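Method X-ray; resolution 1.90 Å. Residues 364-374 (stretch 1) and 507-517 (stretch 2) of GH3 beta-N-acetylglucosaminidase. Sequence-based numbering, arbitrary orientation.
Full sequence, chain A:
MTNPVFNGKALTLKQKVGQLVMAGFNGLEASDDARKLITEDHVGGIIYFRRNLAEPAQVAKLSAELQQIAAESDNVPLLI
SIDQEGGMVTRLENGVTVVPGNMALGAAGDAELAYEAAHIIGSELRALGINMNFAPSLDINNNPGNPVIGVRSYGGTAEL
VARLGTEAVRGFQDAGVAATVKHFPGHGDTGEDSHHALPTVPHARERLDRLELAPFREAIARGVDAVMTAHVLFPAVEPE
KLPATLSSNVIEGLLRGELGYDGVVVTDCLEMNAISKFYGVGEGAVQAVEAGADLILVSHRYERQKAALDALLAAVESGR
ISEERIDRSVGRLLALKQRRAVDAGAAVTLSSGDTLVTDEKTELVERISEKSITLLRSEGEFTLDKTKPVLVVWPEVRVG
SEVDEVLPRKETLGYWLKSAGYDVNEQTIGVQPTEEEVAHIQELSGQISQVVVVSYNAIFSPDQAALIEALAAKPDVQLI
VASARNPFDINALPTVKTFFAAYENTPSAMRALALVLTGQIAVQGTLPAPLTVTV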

# COMPACT_ATOMS: atom_id res chain seq x y z
N LEU A 364 8.81 -0.21 19.51
CA LEU A 364 8.51 1.09 18.93
C LEU A 364 7.17 1.09 18.19
O LEU A 364 6.36 2.00 18.36
N VAL A 365 6.94 0.09 17.33
CA VAL A 365 5.70 0.08 16.56
C VAL A 365 4.52 -0.26 17.46
O VAL A 365 3.39 0.20 17.21
N GLU A 366 4.74 -1.05 18.51
CA GLU A 366 3.69 -1.27 19.51
C GLU A 366 3.24 0.05 20.13
O GLU A 366 2.04 0.30 20.31
N ARG A 367 4.19 0.93 20.44
CA ARG A 367 3.83 2.21 21.03
C ARG A 367 3.08 3.09 20.04
O ARG A 367 2.21 3.87 20.45
N ILE A 368 3.38 2.97 18.74
CA ILE A 368 2.61 3.68 17.72
C ILE A 368 1.15 3.24 17.74
O ILE A 368 0.23 4.06 17.76
N SER A 369 0.91 1.92 17.72
CA SER A 369 -0.46 1.43 17.65
C SER A 369 -1.25 1.77 18.90
O SER A 369 -2.47 1.95 18.82
N GLU A 370 -0.59 1.85 20.07
CA GLU A 370 -1.30 2.29 21.28
C GLU A 370 -1.91 3.67 21.10
O GLU A 370 -2.95 3.97 21.71
N LYS A 371 -1.28 4.54 20.30
CA LYS A 371 -1.81 5.88 20.07
C LYS A 371 -2.88 5.92 18.98
O LYS A 371 -3.53 6.96 18.82
N SER A 372 -3.08 4.83 18.26
CA SER A 372 -3.91 4.80 17.06
C SER A 372 -5.35 4.36 17.32
O SER A 372 -6.28 4.92 16.73
N ILE A 373 -5.56 3.37 18.20
CA ILE A 373 -6.90 2.82 18.43
C ILE A 373 -7.88 3.94 18.74
O ILE A 373 -7.62 4.80 19.59
N THR A 374 -9.03 3.91 18.07
CA THR A 374 -10.01 4.99 18.10
C THR A 374 -11.36 4.45 18.54
O THR A 374 -11.76 3.36 18.14
N PRO A 507 -0.08 -7.28 14.10
CA PRO A 507 0.17 -7.69 15.49
C PRO A 507 0.09 -6.54 16.48
O PRO A 507 -0.56 -6.67 17.52
N SER A 508 0.71 -5.39 16.16
CA SER A 508 0.74 -4.29 17.12
C SER A 508 -0.62 -3.64 17.27
O SER A 508 -0.94 -3.13 18.35
N ALA A 509 -1.44 -3.62 16.21
CA ALA A 509 -2.77 -3.03 16.33
C ALA A 509 -3.67 -3.91 17.18
O ALA A 509 -4.48 -3.41 17.97
N MET A 510 -3.53 -5.23 17.07
CA MET A 510 -4.35 -6.11 17.88
C MET A 510 -3.89 -6.13 19.33
O MET A 510 -4.72 -6.27 20.24
N ARG A 511 -2.59 -5.98 19.57
CA ARG A 511 -2.10 -5.83 20.94
C ARG A 511 -2.68 -4.59 21.58
O ARG A 511 -3.21 -4.64 22.70
N ALA A 512 -2.62 -3.45 20.88
CA ALA A 512 -3.15 -2.20 21.41
C ALA A 512 -4.65 -2.29 21.62
O ALA A 512 -5.18 -1.81 22.63
N LEU A 513 -5.36 -2.92 20.67
CA LEU A 513 -6.80 -3.08 20.83
C LEU A 513 -7.12 -3.90 22.08
O LEU A 513 -8.04 -3.56 22.82
N ALA A 514 -6.37 -4.98 22.31
CA ALA A 514 -6.58 -5.77 23.52
C ALA A 514 -6.35 -4.94 24.77
O ALA A 514 -7.12 -5.02 25.74
N LEU A 515 -5.30 -4.11 24.77
CA LEU A 515 -5.02 -3.28 25.94
C LEU A 515 -6.14 -2.28 26.19
O LEU A 515 -6.45 -1.96 27.34
N VAL A 516 -6.75 -1.75 25.12
CA VAL A 516 -7.88 -0.84 25.29
C VAL A 516 -9.08 -1.58 25.89
O VAL A 516 -9.68 -1.13 26.88
N LEU A 517 -9.44 -2.72 25.29
CA LEU A 517 -10.62 -3.46 25.69
C LEU A 517 -10.52 -4.00 27.11
O LEU A 517 -11.55 -4.23 27.75

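The apolar centre of this contact is built from one isoleucine set against an alanine, a leucine and a valine. Ile 373, near the C-terminal end of the first stretch, points its CA-to-CB bond toward the second helix and adopts chi1 m, chi2 m, and it has more of its surface covered by the partner stretch than any other residue here. Its CG1 lies 3.7 Å from CB of Ala 512, its CG2 lies 4.0 Å from CG2 of Val 516, and its CD1 reaches the backbone, 3.6 Å from O of Ala 509, with CB of Leu 513 4.2 Å from the same CD1. One isoleucine thus spans two turns of the opposing helix. Val 516 (chi1 t) points toward the first stretch, whereas Leu 513 (t, p) leaves its CA sideways, yet meets Ile 373 with its tip as well as its CB: CD1 of Leu 513 is 4.3 Å from CG2 of Ile 373.

Ala 512 sits where the backbones run close. Its CB points toward the first stretch and sits 3.4 Å from O of Ser 369 and 3.7 Å from N of Glu 370, so the methyl group packs against main chain as well as against Ile 373. The CA atoms of Glu 370 and Ala 512 are only 4.9 Å apart, and the helix axes approach to 8.1 Å while crossing at -52°. The rule to read here is small residues, Ala 512 and Ser 508, where the CA atoms come nearest, with a branched one filling the space beside Ala 512.

Nearer the start of the second helix, serines take over. Ser 369 (chi1 m) and Ser 508 (chi1 p) both point toward the other stretch, and their hydroxyls share a short hydrogen bond, OG of Ser 369 to OG of Ser 508 at 2.6 Å. Either could be the donor. These buried hydroxyls serve each other as partners, which spares them desolvation without a polar partner. CB of Ser 508 also packs 3.9 Å from CA of Glu 366, another close pairing of small side chain and backbone.

Farther out, the contact turns charged around Arg 511, which points toward the first stretch and runs extended, with chi1, chi2 and chi3 all t. Glu 370 (m, t) leaves its CA sideways, but its end comes nearer, and OE2 accepts a hydrogen bond from NH1 of Arg 511 at 2.8 Å. The N-H...O angle of 170° and the position of OE2 at the guanidinium edge make this a well-directed salt bridge. Glu 366 (m, t) plays a different part: its OE1 lies over one face of the guanidinium, 3.6 Å from NE of Arg 511, a long salt bridge of charge alone with no N-H aimed at it. The arginine is therefore held at its edge by one carboxylate and covered on a face by another.

A single water completes this edge. It donates to O of Glu 366 at 3.0 Å and to O of Ser 508 at 2.8 Å, and accepts from NH1 of Arg 511 at 3.0 Å, tying both backbones to the arginine.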

# COMPACT_ATOMS: atom_id res chain seq x y z
CB LEU A 364 9.65 1.50 17.99
CG LEU A 364 9.65 2.94 17.48
CD1 LEU A 364 11.07 3.36 17.14
CD2 LEU A 364 8.75 3.13 16.26
CB VAL A 365 5.77 -0.87 15.34
CG1 VAL A 365 6.89 -0.45 14.38
CG2 VAL A 365 5.93 -2.30 15.75
CB GLU A 366 4.18 -2.24 20.58
CG GLU A 366 4.16 -3.69 20.10
CD GLU A 366 4.77 -4.67 21.08
OE1 GLU A 366 5.34 -4.22 22.11
OE2 GLU A 366 4.69 -5.89 20.82
CB ARG A 367 5.07 2.89 21.58
CG ARG A 367 5.62 2.14 22.79
CD ARG A 367 6.81 2.85 23.45
NE ARG A 367 7.55 1.87 24.23
CZ ARG A 367 8.72 1.36 23.88
NH1 ARG A 367 9.31 1.77 22.76
NH2 ARG A 367 9.30 0.45 24.65
CB ILE A 368 3.24 3.47 16.33
CG1 ILE A 368 4.64 4.09 16.27
CG2 ILE A 368 2.35 4.05 15.25
CD1 ILE A 368 5.29 3.91 14.92
CB SER A 369 -0.46 -0.09 17.42
OG SER A 369 0.29 -0.44 16.28
CB GLU A 370 -0.35 2.28 22.48
CG GLU A 370 0.14 0.89 22.90
CD GLU A 370 1.03 0.90 24.14
OE1 GLU A 370 1.10 1.95 24.82
OE2 GLU A 370 1.66 -0.13 24.43
CB LYS A 371 -0.66 6.84 19.67
CG LYS A 371 0.28 7.21 20.82
CD LYS A 371 1.40 8.15 20.34
CE LYS A 371 0.98 9.63 20.35
NZ LYS A 371 1.97 10.53 19.66
CB SER A 372 -3.24 3.88 16.02
OG SER A 372 -3.98 3.80 14.81
CB ILE A 373 -6.89 1.78 19.56
CG1 ILE A 373 -5.80 0.72 19.32
CG2 ILE A 373 -8.29 1.17 19.70
CD1 ILE A 373 -5.99 -0.11 18.04
CB THR A 374 -10.10 5.64 16.71
OG1 THR A 374 -8.80 6.08 16.32
CG2 THR A 374 -11.07 6.81 16.71
CB PRO A 507 1.58 -8.30 15.43
CG PRO A 507 1.68 -8.85 14.04
CD PRO A 507 0.95 -7.82 13.18
CB SER A 508 1.80 -3.26 16.72
OG SER A 508 1.46 -2.61 15.50
CB ALA A 509 -3.40 -2.83 14.94
CB MET A 510 -4.36 -7.52 17.27
CG MET A 510 -5.04 -7.57 15.87
SD MET A 510 -6.77 -7.00 15.86
CE MET A 510 -6.63 -5.26 15.37
CB ARG A 511 -0.57 -5.78 20.96
CG ARG A 511 0.03 -5.48 22.35
CD ARG A 511 1.56 -5.28 22.28
NE ARG A 511 2.11 -4.86 23.57
CZ ARG A 511 2.15 -3.61 24.01
NH1 ARG A 511 1.69 -2.62 23.26
NH2 ARG A 511 2.67 -3.34 25.21
CB ALA A 512 -2.81 -1.05 20.46
CB LEU A 513 -7.37 -3.75 19.59
CG LEU A 513 -8.85 -4.12 19.64
CD1 LEU A 513 -9.70 -2.85 19.82
CD2 LEU A 513 -9.21 -4.85 18.36
CB ALA A 514 -5.66 -7.00 23.52
CB LEU A 515 -3.69 -2.55 25.77
CG LEU A 515 -2.43 -3.44 25.70
CD1 LEU A 515 -1.24 -2.64 25.22
CD2 LEU A 515 -2.13 -4.07 27.06
CB VAL A 516 -8.25 -0.18 23.95
CG1 VAL A 516 -9.64 0.47 24.04
CG2 VAL A 516 -7.20 0.84 23.56
CB LEU A 517 -10.86 -4.63 24.72
CG LEU A 517 -11.15 -4.26 23.27
CD1 LEU A 517 -11.35 -5.52 22.41
CD2 LEU A 517 -12.37 -3.35 23.21
O HOH W 1 0.60 -2.28 20.50